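Local coordinates for flavin-dependent thymidylate synthase (Thermus thermophilus, PDB 6J61), which probably catalyses the FAD- and NADPH-dependent reductive methylation of dUMP to dTMP, taking the methyl group from methylenetetrahydrofolate, at residues A[8-13]-A[189-194]; A[244-249]-A[254-259]. All coordinates share one frame; numbering follows the deposited sequence.

Interaction 1: residues A[8-13]-A[189-194]; sequences PVLDKG and AQWEIR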
loop_
_atom_site.group_PDB
_atom_site.type_symbol
_atom_site.label_atom_id
_atom_site.label_comp_id
_atom_site.label_asym_id
_atom_site.label_seq_id
_atom_site.Cartn_x
_atom_site.Cartn_y
_atom_site.Cartn_z
ATOM N N PRO A 8 26.049 -16.056 -1.060
ATOM C CA PRO A 8 26.650 -15.383 0.096
ATOM C C PRO A 8 26.845 -13.900 -0.181
ATOM O O PRO A 8 27.128 -13.503 -1.313
ATOM C CB PRO A 8 28.003 -16.092 0.260
ATOM C CG PRO A 8 27.830 -17.388 -0.474
ATOM C CD PRO A 8 26.993 -17.005 -1.665
ATOM N N VAL A 9 26.679 -13.082 0.848
ATOM C CA VAL A 9 26.905 -11.652 0.711
ATOM C C VAL A 9 27.629 -11.213 1.962
ATOM O O VAL A 9 27.312 -11.659 3.063
ATOM C CB VAL A 9 25.602 -10.832 0.590
ATOM C CG1 VAL A 9 25.960 -9.379 0.259
ATOM C CG2 VAL A 9 24.685 -11.430 -0.476
ATOM N N LEU A 10 28.599 -10.332 1.785
ATOM C CA LEU A 10 29.403 -9.828 2.888
ATOM C C LEU A 10 30.096 -10.985 3.585
ATOM O O LEU A 10 30.179 -12.089 3.042
ATOM C CB LEU A 10 28.545 -9.047 3.880
ATOM C CG LEU A 10 27.808 -7.849 3.281
ATOM C CD1 LEU A 10 27.185 -7.024 4.410
ATOM C CD2 LEU A 10 28.769 -6.999 2.474
ATOM N N ASP A 11 30.580 -10.733 4.794
ATOM C CA ASP A 11 31.295 -11.754 5.532
ATOM C C ASP A 11 30.426 -12.908 6.019
ATOM O O ASP A 11 30.796 -14.063 5.854
ATOM C CB ASP A 11 32.060 -11.110 6.696
ATOM C CG ASP A 11 31.143 -10.480 7.726
ATOM O OD1 ASP A 11 30.045 -10.032 7.339
ATOM O OD2 ASP A 11 31.522 -10.420 8.917
ATOM N N LYS A 12 29.265 -12.612 6.590
ATOM C CA LYS A 12 28.409 -13.680 7.095
ATOM C C LYS A 12 26.945 -13.676 6.621
ATOM O O LYS A 12 26.136 -14.451 7.121
ATOM C CB LYS A 12 28.431 -13.663 8.624
ATOM C CG LYS A 12 29.810 -13.507 9.238
ATOM C CD LYS A 12 29.718 -13.462 10.769
ATOM C CE LYS A 12 31.083 -13.260 11.448
ATOM N NZ LYS A 12 31.708 -11.943 11.145
ATOM N N GLY A 13 26.600 -12.821 5.665
ATOM C CA GLY A 13 25.224 -12.777 5.203
ATOM C C GLY A 13 24.902 -13.662 4.009
ATOM O O GLY A 13 25.737 -14.430 3.550
ATOM N N ALA A 189 23.206 4.120 -3.628
ATOM C CA ALA A 189 22.800 3.257 -2.520
ATOM C C ALA A 189 24.060 2.864 -1.772
ATOM O O ALA A 189 25.123 2.782 -2.376
ATOM C CB ALA A 189 22.086 2.006 -3.068
ATOM N N GLN A 190 23.969 2.627 -0.468
ATOM C CA GLN A 190 25.169 2.246 0.271
ATOM C C GLN A 190 25.696 0.911 -0.251
ATOM O O GLN A 190 24.924 -0.007 -0.533
ATOM C CB GLN A 190 24.887 2.150 1.775
ATOM C CG GLN A 190 26.150 2.202 2.624
ATOM C CD GLN A 190 25.885 2.380 4.125
ATOM O OE1 GLN A 190 25.046 3.190 4.543
ATOM N NE2 GLN A 190 26.622 1.636 4.938
ATOM N N TRP A 191 27.016 0.812 -0.375
ATOM C CA TRP A 191 27.675 -0.392 -0.874
ATOM C C TRP A 191 27.130 -1.712 -0.314
ATOM O O TRP A 191 26.860 -2.645 -1.077
ATOM C CB TRP A 191 29.188 -0.326 -0.601
ATOM C CG TRP A 191 29.967 -1.455 -1.232
ATOM C CD1 TRP A 191 30.456 -1.500 -2.509
ATOM C CD2 TRP A 191 30.293 -2.725 -0.639
ATOM N NE1 TRP A 191 31.059 -2.716 -2.750
ATOM C CE2 TRP A 191 30.974 -3.485 -1.619
ATOM C CE3 TRP A 191 30.075 -3.291 0.619
ATOM C CZ2 TRP A 191 31.440 -4.782 -1.376
ATOM C CZ3 TRP A 191 30.541 -4.588 0.861
ATOM C CH2 TRP A 191 31.216 -5.315 -0.136
ATOM N N GLU A 192 26.978 -1.804 1.003
ATOM C CA GLU A 192 26.493 -3.046 1.602
ATOM C C GLU A 192 25.203 -3.536 0.959
ATOM O O GLU A 192 25.124 -4.672 0.482
ATOM C CB GLU A 192 26.265 -2.888 3.114
ATOM C CG GLU A 192 27.522 -2.853 3.983
ATOM C CD GLU A 192 28.475 -1.747 3.584
ATOM O OE1 GLU A 192 28.014 -0.655 3.185
ATOM O OE2 GLU A 192 29.693 -1.970 3.678
ATOM N N ILE A 193 24.193 -2.678 0.936
ATOM C CA ILE A 193 22.929 -3.089 0.374
ATOM C C ILE A 193 23.019 -3.283 -1.144
ATOM O O ILE A 193 22.283 -4.099 -1.713
ATOM C CB ILE A 193 21.792 -2.111 0.773
ATOM C CG1 ILE A 193 20.441 -2.753 0.451
ATOM C CG2 ILE A 193 21.956 -0.778 0.069
ATOM C CD1 ILE A 193 19.270 -2.147 1.173
ATOM N N ARG A 194 23.932 -2.574 -1.803
ATOM C CA ARG A 194 24.067 -2.766 -3.245
ATOM C C ARG A 194 24.403 -4.230 -3.511
ATOM O O ARG A 194 23.825 -4.857 -4.397
ATOM C CB ARG A 194 25.177 -1.890 -3.837
ATOM C CG ARG A 194 24.919 -0.410 -3.751
ATOM C CD ARG A 194 25.262 0.269 -5.069
ATOM N NE ARG A 194 26.652 0.083 -5.454
ATOM C CZ ARG A 194 27.670 0.660 -4.831
ATOM N NH1 ARG A 194 27.446 1.457 -3.798
ATOM N NH2 ARG A 194 28.911 0.449 -5.247
#
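Leu10 meets Trp191 and Glu192 from the turn of 8-13. At Val9, backbone bonds run both ways to Gly13: Val9 N donates to Gly13 O at 3.2 Å, and the return bond is weak. This pairing closes a β-hairpin whose three-residue loop is Leu10, Asp11 and Lys12. Leu10 carries CG anti to its carbonyl carbon (chi1 -59°); its CD2 lies 3.4 Å from CZ3 of Trp191, oblique to the indole, while its CD1 is 4.2 Å from CG of Glu192. The Leu10 and Trp191 side chains slide past each other in opposite directions. Next along the loop, Asp11 OD2 forms a salt bridge with Lys12 NZ at 2.7 Å, and OD1 is hydrogen-bonded to Tyr165 OH. Within 189-194, Glu192 OE1 accepts a hydrogen bond from NE2 of the N-cap residue Gln190, 3.2 Å away and from above the carboxylate plane; Arg109 forms a salt bridge with OE2. Gln190 OE1 is hydrogen-bonded to Arg157 of the second subunit; Arg157 and Gln79 probably bind dUMP, so the helix start borders that probable site. The hairpin end lies against the first turn of helix 191-207, Val9 resting on Gln195, Tyr196 and Ala199, and helix 74-80, which carries Gln79, touches Gln190 and Glu192.

Interaction 2: residues A[244-249]-A[254-259]; sequences KALSSL and SRLKEA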
loop_
_atom_site.group_PDB
_atom_site.type_symbol
_atom_site.label_atom_id
_atom_site.label_comp_id
_atom_site.label_asym_id
_atom_site.label_seq_id
_atom_site.Cartn_x
_atom_site.Cartn_y
_atom_site.Cartn_z
ATOM N N LYS A 244 17.767 7.199 -38.192
ATOM C CA LYS A 244 18.791 6.370 -38.816
ATOM C C LYS A 244 19.716 5.787 -37.750
ATOM O O LYS A 244 19.935 4.577 -37.709
ATOM C CB LYS A 244 19.606 7.169 -39.845
ATOM C CG LYS A 244 18.884 7.373 -41.175
ATOM C CD LYS A 244 19.772 8.038 -42.223
ATOM C CE LYS A 244 19.020 8.196 -43.547
ATOM N NZ LYS A 244 19.793 8.933 -44.596
ATOM N N ALA A 245 20.238 6.650 -36.881
ATOM C CA ALA A 245 21.133 6.215 -35.813
ATOM C C ALA A 245 20.530 5.075 -34.986
ATOM O O ALA A 245 21.227 4.124 -34.629
ATOM C CB ALA A 245 21.482 7.393 -34.906
ATOM N N LEU A 246 19.239 5.172 -34.684
ATOM C CA LEU A 246 18.565 4.142 -33.903
ATOM C C LEU A 246 18.458 2.825 -34.672
ATOM O O LEU A 246 18.950 1.788 -34.209
ATOM C CB LEU A 246 17.166 4.615 -33.487
ATOM C CG LEU A 246 17.102 5.817 -32.539
ATOM C CD1 LEU A 246 15.679 6.299 -32.431
ATOM C CD2 LEU A 246 17.643 5.440 -31.182
ATOM N N SER A 247 17.817 2.868 -35.841
ATOM C CA SER A 247 17.651 1.670 -36.668
ATOM C C SER A 247 19.015 1.057 -36.941
ATOM O O SER A 247 19.137 -0.150 -37.160
ATOM C CB SER A 247 16.972 2.009 -37.997
ATOM O OG SER A 247 17.824 2.802 -38.801
ATOM N N SER A 248 20.037 1.905 -36.927
ATOM C CA SER A 248 21.397 1.449 -37.157
ATOM C C SER A 248 21.721 0.431 -36.089
ATOM O O SER A 248 22.431 -0.537 -36.340
ATOM C CB SER A 248 22.386 2.608 -37.044
ATOM O OG SER A 248 22.021 3.678 -37.895
ATOM N N LEU A 249 21.184 0.659 -34.893
ATOM C CA LEU A 249 21.423 -0.222 -33.758
ATOM C C LEU A 249 20.414 -1.361 -33.643
ATOM O O LEU A 249 20.555 -2.237 -32.792
ATOM C CB LEU A 249 21.470 0.607 -32.469
ATOM C CG LEU A 249 22.690 1.534 -32.404
ATOM C CD1 LEU A 249 22.690 2.334 -31.128
ATOM C CD2 LEU A 249 23.951 0.702 -32.496
ATOM N N SER A 254 7.308 0.145 -33.739
ATOM C CA SER A 254 6.912 0.828 -32.510
ATOM C C SER A 254 8.066 1.316 -31.631
ATOM O O SER A 254 8.056 2.459 -31.174
ATOM C CB SER A 254 6.009 -0.084 -31.694
ATOM O OG SER A 254 4.896 -0.487 -32.460
ATOM N N ARG A 255 9.047 0.457 -31.371
ATOM C CA ARG A 255 10.185 0.870 -30.552
ATOM C C ARG A 255 10.774 2.147 -31.145
ATOM O O ARG A 255 10.967 3.140 -30.448
ATOM C CB ARG A 255 11.269 -0.219 -30.525
ATOM C CG ARG A 255 11.331 -1.031 -29.240
ATOM C CD ARG A 255 11.529 -0.138 -28.011
ATOM N NE ARG A 255 12.919 0.202 -27.693
ATOM C CZ ARG A 255 13.869 -0.692 -27.431
ATOM N NH1 ARG A 255 13.587 -1.990 -27.459
ATOM N NH2 ARG A 255 15.092 -0.295 -27.109
ATOM N N LEU A 256 11.048 2.106 -32.445
ATOM C CA LEU A 256 11.619 3.243 -33.158
ATOM C C LEU A 256 10.716 4.472 -33.092
ATOM O O LEU A 256 11.143 5.547 -32.677
ATOM C CB LEU A 256 11.852 2.882 -34.631
ATOM C CG LEU A 256 13.243 3.054 -35.248
ATOM C CD1 LEU A 256 13.050 3.239 -36.741
ATOM C CD2 LEU A 256 13.976 4.259 -34.669
ATOM N N LYS A 257 9.474 4.311 -33.528
ATOM C CA LYS A 257 8.523 5.410 -33.518
ATOM C C LYS A 257 8.463 6.031 -32.126
ATOM O O LYS A 257 8.559 7.252 -31.969
ATOM C CB LYS A 257 7.141 4.905 -33.932
ATOM C CG LYS A 257 6.078 5.978 -33.955
ATOM C CD LYS A 257 4.783 5.460 -34.555
ATOM C CE LYS A 257 3.665 6.483 -34.407
ATOM N NZ LYS A 257 4.042 7.807 -34.986
ATOM N N GLU A 258 8.313 5.181 -31.116
ATOM C CA GLU A 258 8.248 5.633 -29.732
ATOM C C GLU A 258 9.503 6.397 -29.317
ATOM O O GLU A 258 9.406 7.487 -28.757
ATOM C CB GLU A 258 8.038 4.437 -28.804
ATOM C CG GLU A 258 6.642 3.842 -28.866
ATOM C CD GLU A 258 6.570 2.458 -28.232
ATOM O OE1 GLU A 258 7.440 2.133 -27.398
ATOM O OE2 GLU A 258 5.637 1.697 -28.562
ATOM N N ALA A 259 10.672 5.825 -29.590
ATOM C CA ALA A 259 11.941 6.462 -29.238
ATOM C C ALA A 259 12.010 7.873 -29.816
ATOM O O ALA A 259 12.547 8.794 -29.197
ATOM C CB ALA A 259 13.115 5.628 -29.753
#
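Leu246 and Leu256 pack against each other across two consecutive helices, and the side chain of Leu246 can be traced outward through the contact. Its CB is the first atom to touch, 3.4 Å from CD2 of Leu256. CG, placed anti to the carbonyl carbon, stands farther from that methyl, at 4.1 Å. From CG the chain runs on extended (chi2 170°), and the CD1 branch meets two partners: CD2 of Leu256 at 3.5 Å and the CB of Ala259 at 3.8 Å. One methyl of Leu256 thus meets CB and the CD1 branch of Leu246, where the two side chains cross obliquely, and Ala259, one turn later on the same helix, receives the end. Leu251, in the connecting loop, touches both leucines.

The arrangement is a helical hairpin: helices 239-249 and 253-263 run roughly antiparallel, at 148° between the two short segments, and their axes approach to 10.3 Å. The CA atoms come nearest at Leu246 and Leu256, 7.0 Å apart, and no hydrogen bond joins the two segments, so apolar side chains carry the contact. The hairpin lies near the C terminus of the chain, its contact centred about 29 Å from the chain's centre, consistent with its being part of the extra C-terminal domain of this enzyme.

At the exposed margin Ser247 adds a looser touch, its CB 4.3 Å from CD1 of Leu256. On the second helix, Glu258 OE1 makes a salt bridge with Arg54 and OE2 a hydrogen bond with His55, a residue of the FAD pocket. Another copy of the protein also takes part: Ala232 of the third subunit packs on Leu246, and Ser226 of that subunit is hydrogen-bonded to Arg255 NH2.

Starting from the N terminus, the chain forms the outer strand 6-9 and the turn into strand 13-21, then passes through the remaining strands of the antiparallel sheet and much of the helical region before interaction 1 closes a loop of 175 residues at the start of helix 191-207. Helices 209-220 and 227-236 follow, and then interaction 2 closes a short loop, four residues separating segments 244-249 and 254-259. The two are in series, neither nesting nor crossing. Their centres are 38 Å apart, on opposite sides of the chain's centre, and their nearest atoms about 24 Å. One sets the hairpin turn at the sheet's outer strand against the start of helix 191-207; the other joins neighbouring helices near the C terminus.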